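Local atomic coordinates of oxidoreductase, short chain dehydrogenase/reductase family protein (Bifidobacterium adolescentis L2-32, PDB entry 6OW4), a protein that acts as an NADH-dependent 20beta-hydroxysteroid dehydrogenase of the short-chain dehydrogenase/reductase family, interconverting a keto group and a hydroxyl group at C20 of steroids. Residues N94-L98 against Q114-L119; V102-V108 against R158-I162. All coordinates share one frame. Numbering follows the deposited sequence.

Contact 1 of 2, residues N94-L98 against Q114-L119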
loop_
_atom_site.group_PDB
_atom_site.type_symbol
_atom_site.label_atom_id
_atom_site.label_comp_id
_atom_site.label_asym_id
_atom_site.label_seq_id
_atom_site.Cartn_x
_atom_site.Cartn_y
_atom_site.Cartn_z
ATOM N N ASN F 94 -37.384 2.580 13.747
ATOM C CA ASN F 94 -37.444 4.067 13.761
ATOM C C ASN F 94 -36.453 4.602 12.720
ATOM O O ASN F 94 -35.315 4.955 13.101
ATOM C CB ASN F 94 -37.191 4.640 15.159
ATOM C CG ASN F 94 -37.328 6.148 15.214
ATOM O OD1 ASN F 94 -38.121 6.733 14.479
ATOM N ND2 ASN F 94 -36.558 6.786 16.080
ATOM N N VAL F 95 -36.875 4.638 11.452
ATOM C CA VAL F 95 -36.110 5.228 10.314
ATOM C C VAL F 95 -36.690 6.619 10.033
ATOM O O VAL F 95 -37.788 6.692 9.448
ATOM C CB VAL F 95 -36.154 4.323 9.066
ATOM C CG1 VAL F 95 -35.260 4.847 7.952
ATOM C CG2 VAL F 95 -35.794 2.882 9.398
ATOM N N ILE F 96 -35.989 7.672 10.465
ATOM C CA ILE F 96 -36.417 9.098 10.328
ATOM C C ILE F 96 -35.673 9.729 9.144
ATOM O O ILE F 96 -34.782 9.067 8.578
ATOM C CB ILE F 96 -36.185 9.878 11.640
ATOM C CG1 ILE F 96 -34.697 10.109 11.927
ATOM C CG2 ILE F 96 -36.882 9.184 12.803
ATOM C CD1 ILE F 96 -34.430 11.146 12.996
ATOM N N ALA F 97 -36.036 10.968 8.798
ATOM C CA ALA F 97 -35.414 11.782 7.728
ATOM C C ALA F 97 -34.952 13.121 8.313
ATOM O O ALA F 97 -35.770 13.791 8.976
ATOM C CB ALA F 97 -36.395 11.986 6.600
ATOM N N LEU F 98 -33.686 13.481 8.081
ATOM C CA LEU F 98 -33.075 14.769 8.510
ATOM C C LEU F 98 -32.249 15.337 7.352
ATOM O O LEU F 98 -31.265 14.689 6.962
ATOM C CB LEU F 98 -32.196 14.529 9.740
ATOM C CG LEU F 98 -32.934 14.124 11.016
ATOM C CD1 LEU F 98 -31.952 13.656 12.078
ATOM C CD2 LEU F 98 -33.785 15.269 11.546
ATOM N N GLN F 114 -30.473 17.329 16.358
ATOM C CA GLN F 114 -31.694 16.562 15.984
ATOM C C GLN F 114 -31.411 15.055 16.034
ATOM O O GLN F 114 -32.326 14.306 16.433
ATOM C CB GLN F 114 -32.206 17.004 14.612
ATOM C CG GLN F 114 -32.820 18.397 14.622
ATOM C CD GLN F 114 -33.757 18.582 15.790
ATOM O OE1 GLN F 114 -34.725 17.843 15.954
ATOM N NE2 GLN F 114 -33.461 19.564 16.626
ATOM N N LEU F 115 -30.204 14.630 15.648
ATOM C CA LEU F 115 -29.754 13.216 15.752
ATOM C C LEU F 115 -29.901 12.746 17.205
ATOM O O LEU F 115 -30.487 11.671 17.415
ATOM C CB LEU F 115 -28.303 13.094 15.275
ATOM C CG LEU F 115 -28.105 13.052 13.760
ATOM C CD1 LEU F 115 -26.634 13.183 13.403
ATOM C CD2 LEU F 115 -28.685 11.777 13.164
ATOM N N VAL F 116 -29.408 13.536 18.164
ATOM C CA VAL F 116 -29.439 13.210 19.623
ATOM C C VAL F 116 -30.897 13.206 20.105
ATOM O O VAL F 116 -31.279 12.246 20.804
ATOM C CB VAL F 116 -28.572 14.189 20.440
ATOM C CG1 VAL F 116 -28.722 13.974 21.940
ATOM C CG2 VAL F 116 -27.104 14.110 20.045
ATOM N N GLU F 117 -31.677 14.230 19.740
ATOM C CA GLU F 117 -33.051 14.470 20.265
ATOM C C GLU F 117 -34.049 13.486 19.641
ATOM O O GLU F 117 -34.737 12.785 20.409
ATOM C CB GLU F 117 -33.493 15.912 20.003
ATOM C CG GLU F 117 -32.900 16.915 20.975
ATOM C CD GLU F 117 -33.429 18.331 20.823
ATOM O OE1 GLU F 117 -34.076 18.617 19.793
ATOM O OE2 GLU F 117 -33.193 19.147 21.737
ATOM N N GLN F 118 -34.138 13.450 18.308
ATOM C CA GLN F 118 -35.180 12.688 17.565
ATOM C C GLN F 118 -34.876 11.184 17.615
ATOM O O GLN F 118 -35.839 10.401 17.728
ATOM C CB GLN F 118 -35.295 13.181 16.120
ATOM C CG GLN F 118 -35.795 14.618 16.008
ATOM C CD GLN F 118 -36.141 15.033 14.597
ATOM O OE1 GLN F 118 -36.311 14.205 13.704
ATOM N NE2 GLN F 118 -36.261 16.334 14.387
ATOM N N LEU F 119 -33.596 10.799 17.546
ATOM C CA LEU F 119 -33.155 9.382 17.410
ATOM C C LEU F 119 -32.812 8.803 18.790
ATOM O O LEU F 119 -33.281 7.686 19.091
ATOM C CB LEU F 119 -31.951 9.324 16.462
ATOM C CG LEU F 119 -31.888 8.113 15.532
ATOM C CD1 LEU F 119 -33.096 8.062 14.608
ATOM C CD2 LEU F 119 -30.605 8.133 14.716
#
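The short strand 96-98 and residues 114-119 of helix 105-119 run almost antiparallel, their axes 10.4 Å apart at 158°, so that Asn94 lies opposite Leu119 and Leu98 opposite Gln114. Alternation along the extended residues 94-98 decides which side chains take part: Asn94, Ile96 and Leu98 point toward the helix, whereas Val95 and Ala97 turn to the other face of the sheet, where helix 77-91 covers them. Ile96, with chi1 p and chi2 t, extends CD1 to 3.7 Å from Leu119 CD1. Leu119 starts out sideways, and its unusual chi1 of -143° with chi2 p brings that methyl round to the strand. Leu98 adopts the mt rotamer; its CD1 lies 3.9 Å from Leu115 CD2, while its CD2 lies 3.9 Å from Gln114 CB. Branched aliphatic residues suit this interface, which no hydrogen bond crosses, because their methyls fill the apolar space without leaving a polar group unsatisfied. At the exposed rim, the extended Gln118 lays its amide end over Ile96 and Leu98, with OE1 3.5 Å from Leu98 CD2; its NE2 is satisfied by Gln114 OE1 at 2.7 Å. Gln114 packs through CB, then bends away through two m torsions, and its NE2 bonds Glu110. Strand, helix and the neighbouring parallel strand 66-72, whose Ala69 meets Ile96, Leu98 and Leu115, form the edge of the Rossmann-type alpha/beta/alpha sandwich of the SDR family.

Contact 2 of 2, residues V102-V108 against R158-I162. With NAD (nicotinamide-adenine-dinucleotide), chain N.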
loop_
_atom_site.group_PDB
_atom_site.type_symbol
_atom_site.label_atom_id
_atom_site.label_comp_id
_atom_site.label_asym_id
_atom_site.label_seq_id
_atom_site.Cartn_x
_atom_site.Cartn_y
_atom_site.Cartn_z
ATOM N N VAL F 102 -23.940 19.453 4.019
ATOM C CA VAL F 102 -22.736 19.107 4.836
ATOM C C VAL F 102 -21.656 20.184 4.664
ATOM O O VAL F 102 -20.707 20.182 5.473
ATOM C CB VAL F 102 -22.195 17.702 4.496
ATOM C CG1 VAL F 102 -23.257 16.630 4.693
ATOM C CG2 VAL F 102 -21.609 17.621 3.094
ATOM N N THR F 103 -21.782 21.058 3.657
ATOM C CA THR F 103 -20.867 22.210 3.420
ATOM C C THR F 103 -21.290 23.406 4.287
ATOM O O THR F 103 -20.478 24.343 4.422
ATOM C CB THR F 103 -20.806 22.589 1.934
ATOM O OG1 THR F 103 -22.107 22.990 1.508
ATOM C CG2 THR F 103 -20.318 21.456 1.057
ATOM N N ASP F 104 -22.507 23.374 4.845
ATOM C CA ASP F 104 -23.056 24.418 5.750
ATOM C C ASP F 104 -22.896 23.953 7.204
ATOM O O ASP F 104 -23.604 23.005 7.601
ATOM C CB ASP F 104 -24.519 24.715 5.407
ATOM C CG ASP F 104 -25.062 25.981 6.046
ATOM O OD1 ASP F 104 -24.516 26.398 7.084
ATOM O OD2 ASP F 104 -26.025 26.541 5.493
ATOM N N THR F 105 -22.020 24.617 7.967
ATOM C CA THR F 105 -21.682 24.281 9.380
ATOM C C THR F 105 -22.929 24.426 10.260
ATOM O O THR F 105 -23.094 23.603 11.181
ATOM C CB THR F 105 -20.544 25.159 9.919
ATOM O OG1 THR F 105 -21.014 26.504 9.986
ATOM C CG2 THR F 105 -19.286 25.104 9.080
ATOM N N VAL F 106 -23.761 25.435 9.979
ATOM C CA VAL F 106 -25.010 25.771 10.731
ATOM C C VAL F 106 -25.965 24.571 10.689
ATOM O O VAL F 106 -26.549 24.247 11.744
ATOM C CB VAL F 106 -25.684 27.036 10.164
ATOM C CG1 VAL F 106 -27.086 27.238 10.721
ATOM C CG2 VAL F 106 -24.834 28.279 10.391
ATOM N N GLN F 107 -26.133 23.959 9.511
ATOM C CA GLN F 107 -27.032 22.794 9.291
ATOM C C GLN F 107 -26.434 21.557 9.975
ATOM O O GLN F 107 -27.213 20.780 10.565
ATOM C CB GLN F 107 -27.258 22.559 7.796
ATOM C CG GLN F 107 -27.983 23.707 7.107
ATOM C CD GLN F 107 -28.494 23.348 5.733
ATOM O OE1 GLN F 107 -28.979 22.245 5.494
ATOM N NE2 GLN F 107 -28.399 24.291 4.810
ATOM N N VAL F 108 -25.108 21.393 9.900
ATOM C CA VAL F 108 -24.347 20.269 10.526
ATOM C C VAL F 108 -24.479 20.369 12.052
ATOM O O VAL F 108 -24.698 19.322 12.697
ATOM C CB VAL F 108 -22.870 20.268 10.086
ATOM C CG1 VAL F 108 -22.025 19.312 10.915
ATOM C CG2 VAL F 108 -22.721 19.953 8.605
ATOM N N ARG F 158 -16.689 17.087 8.864
ATOM C CA ARG F 158 -17.718 17.711 9.744
ATOM C C ARG F 158 -18.725 16.655 10.204
ATOM O O ARG F 158 -18.972 16.562 11.422
ATOM C CB ARG F 158 -18.455 18.834 9.008
ATOM C CG ARG F 158 -17.934 20.222 9.336
ATOM C CD ARG F 158 -18.794 21.307 8.724
ATOM N NE ARG F 158 -18.591 21.416 7.287
ATOM C CZ ARG F 158 -17.551 22.005 6.701
ATOM N NH1 ARG F 158 -16.584 22.551 7.422
ATOM N NH2 ARG F 158 -17.479 22.042 5.382
ATOM N N THR F 159 -19.289 15.907 9.253
ATOM C CA THR F 159 -20.326 14.870 9.486
ATOM C C THR F 159 -19.720 13.728 10.312
ATOM O O THR F 159 -20.419 13.214 11.207
ATOM C CB THR F 159 -20.908 14.362 8.161
ATOM O OG1 THR F 159 -20.938 15.426 7.210
ATOM C CG2 THR F 159 -22.306 13.813 8.328
ATOM N N GLY F 160 -18.475 13.348 10.011
ATOM C CA GLY F 160 -17.699 12.364 10.789
ATOM C C GLY F 160 -17.444 12.849 12.206
ATOM O O GLY F 160 -17.518 12.022 13.129
ATOM N N ARG F 161 -17.171 14.147 12.375
ATOM C CA ARG F 161 -16.790 14.760 13.677
ATOM C C ARG F 161 -17.976 14.696 14.649
ATOM O O ARG F 161 -17.773 14.243 15.794
ATOM C CB ARG F 161 -16.311 16.203 13.491
ATOM C CG ARG F 161 -15.567 16.765 14.696
ATOM C CD ARG F 161 -15.383 18.270 14.638
ATOM N NE ARG F 161 -16.660 18.959 14.484
ATOM C CZ ARG F 161 -16.962 19.839 13.528
ATOM N NH1 ARG F 161 -16.070 20.189 12.615
ATOM N NH2 ARG F 161 -18.165 20.383 13.498
ATOM N N ILE F 162 -19.165 15.123 14.211
ATOM C CA ILE F 162 -20.391 15.173 15.067
ATOM C C ILE F 162 -20.763 13.748 15.498
ATOM O O ILE F 162 -21.306 13.598 16.606
ATOM C CB ILE F 162 -21.562 15.904 14.373
ATOM C CG1 ILE F 162 -22.043 15.195 13.103
ATOM C CG2 ILE F 162 -21.198 17.356 14.102
ATOM C CD1 ILE F 162 -23.435 15.599 12.673
HETATM P PA NAD N . -25.231 9.634 -5.676
HETATM O O1A NAD N . -24.798 10.869 -6.396
HETATM O O2A NAD N . -26.744 9.434 -5.849
HETATM O O5B NAD N . -24.906 9.722 -4.121
HETATM C C5B NAD N . -24.316 10.896 -3.564
HETATM C C4B NAD N . -25.327 11.497 -2.545
HETATM O O4B NAD N . -24.545 12.539 -1.678
HETATM C C3B NAD N . -26.284 12.106 -3.109
HETATM O O3B NAD N . -27.595 11.657 -2.610
HETATM C C2B NAD N . -26.097 13.721 -2.757
HETATM O O2B NAD N . -27.401 14.363 -2.639
HETATM C C1B NAD N . -25.461 13.768 -1.655
HETATM N N9A NAD N . -24.641 15.022 -1.606
HETATM C C8A NAD N . -23.711 15.637 -2.372
HETATM N N7A NAD N . -23.357 16.794 -1.758
HETATM C C5A NAD N . -24.069 16.892 -0.617
HETATM C C6A NAD N . -24.088 17.879 0.378
HETATM N N6A NAD N . -23.416 19.117 0.602
HETATM N N1A NAD N . -24.906 17.742 1.448
HETATM C C2A NAD N . -25.719 16.640 1.563
HETATM N N3A NAD N . -25.701 15.660 0.577
HETATM C C4A NAD N . -24.871 15.797 -0.510
HETATM O O3 NAD N . -24.429 8.345 -6.312
HETATM P PN NAD N . -23.770 7.173 -5.423
HETATM O O1N NAD N . -23.217 6.129 -6.351
HETATM O O2N NAD N . -24.843 6.556 -4.524
HETATM O O5D NAD N . -22.569 7.780 -4.565
HETATM C C5D NAD N . -22.552 7.676 -3.149
HETATM C C4D NAD N . -21.089 7.782 -2.645
HETATM O O4D NAD N . -20.391 6.781 -3.106
HETATM C C3D NAD N . -20.426 9.046 -3.161
HETATM O O3D NAD N . -19.714 9.641 -2.154
HETATM C C2D NAD N . -19.476 8.548 -4.291
HETATM O O2D NAD N . -18.353 9.520 -4.412
HETATM C C1D NAD N . -19.103 7.383 -3.884
HETATM N N1N NAD N . -18.722 6.451 -4.950
HETATM C C2N NAD N . -19.673 5.944 -5.826
HETATM C C3N NAD N . -19.297 5.049 -6.840
HETATM C C7N NAD N . -20.343 4.483 -7.830
HETATM O O7N NAD N . -20.000 4.175 -8.957
HETATM N N7N NAD N . -21.701 4.310 -7.447
HETATM C C4N NAD N . -17.974 4.666 -6.962
HETATM C C5N NAD N . -17.022 5.165 -6.088
HETATM C C6N NAD N . -17.407 6.054 -5.075
#
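This is a buried loop-and-helix contact beside the adenine end of the cofactor site, where the turn 102-104 and the first turn of helix 105-119 pack against the middle of helix 142-170. Its one cross-segment hydrogen bond is nearly straight: Arg158 NE donates to Val102 O over 3.0 Å at 179°. Arginine suits this place because its long chain is apolar until the guanidinium. CB lies 4.1 Å from Val108 CG1 and CD 3.8 Å from Thr105 CG2, while NH1 forms a salt bridge with Glu142 of the second subunit. Farther along the two segments, Val108 CG1 meets Ile162 CG2 at 3.8 Å; nearer their start, Val102 CG1 rests 3.6 Å from Thr159 OG1, itself bonded to Gly155 O within its own helix. Asp104, whose short side chain can reach the backbone, N-caps helix 105-119 through a weak bond from Val106 N to its OD1 at 3.1 Å. Val102 uses both sides of its backbone, for its N donates to N1A of NAD at 3.2 Å. Asp101 and Val102 bind NAD, and an acidic residue followed by an apolar one after the third strand is consistent with the adenine-binding motif of classical SDR enzymes.

In the fold
Both contacts use helix 105-119, but at different ends and against different partners. Contact 1 sets its C-terminal part on the edge strand of the sheet, partly buried and bordered by polar side chains; contact 2 sets its N-terminal turn against helix 142-170, more deeply buried and next to NAD. Their centres are 16 Å apart, yet they touch where Leu115 CD1 lies 4.1 Å from Ile162 CD1, so that the apolar packing is continuous from one contact to the other. The chemistry follows the location: contact 1 is held across its segments by side-chain packing, whereas contact 2 adds an arginine-to-carbonyl bond and reaches both the cofactor and a second subunit, which contact 1 does not touch.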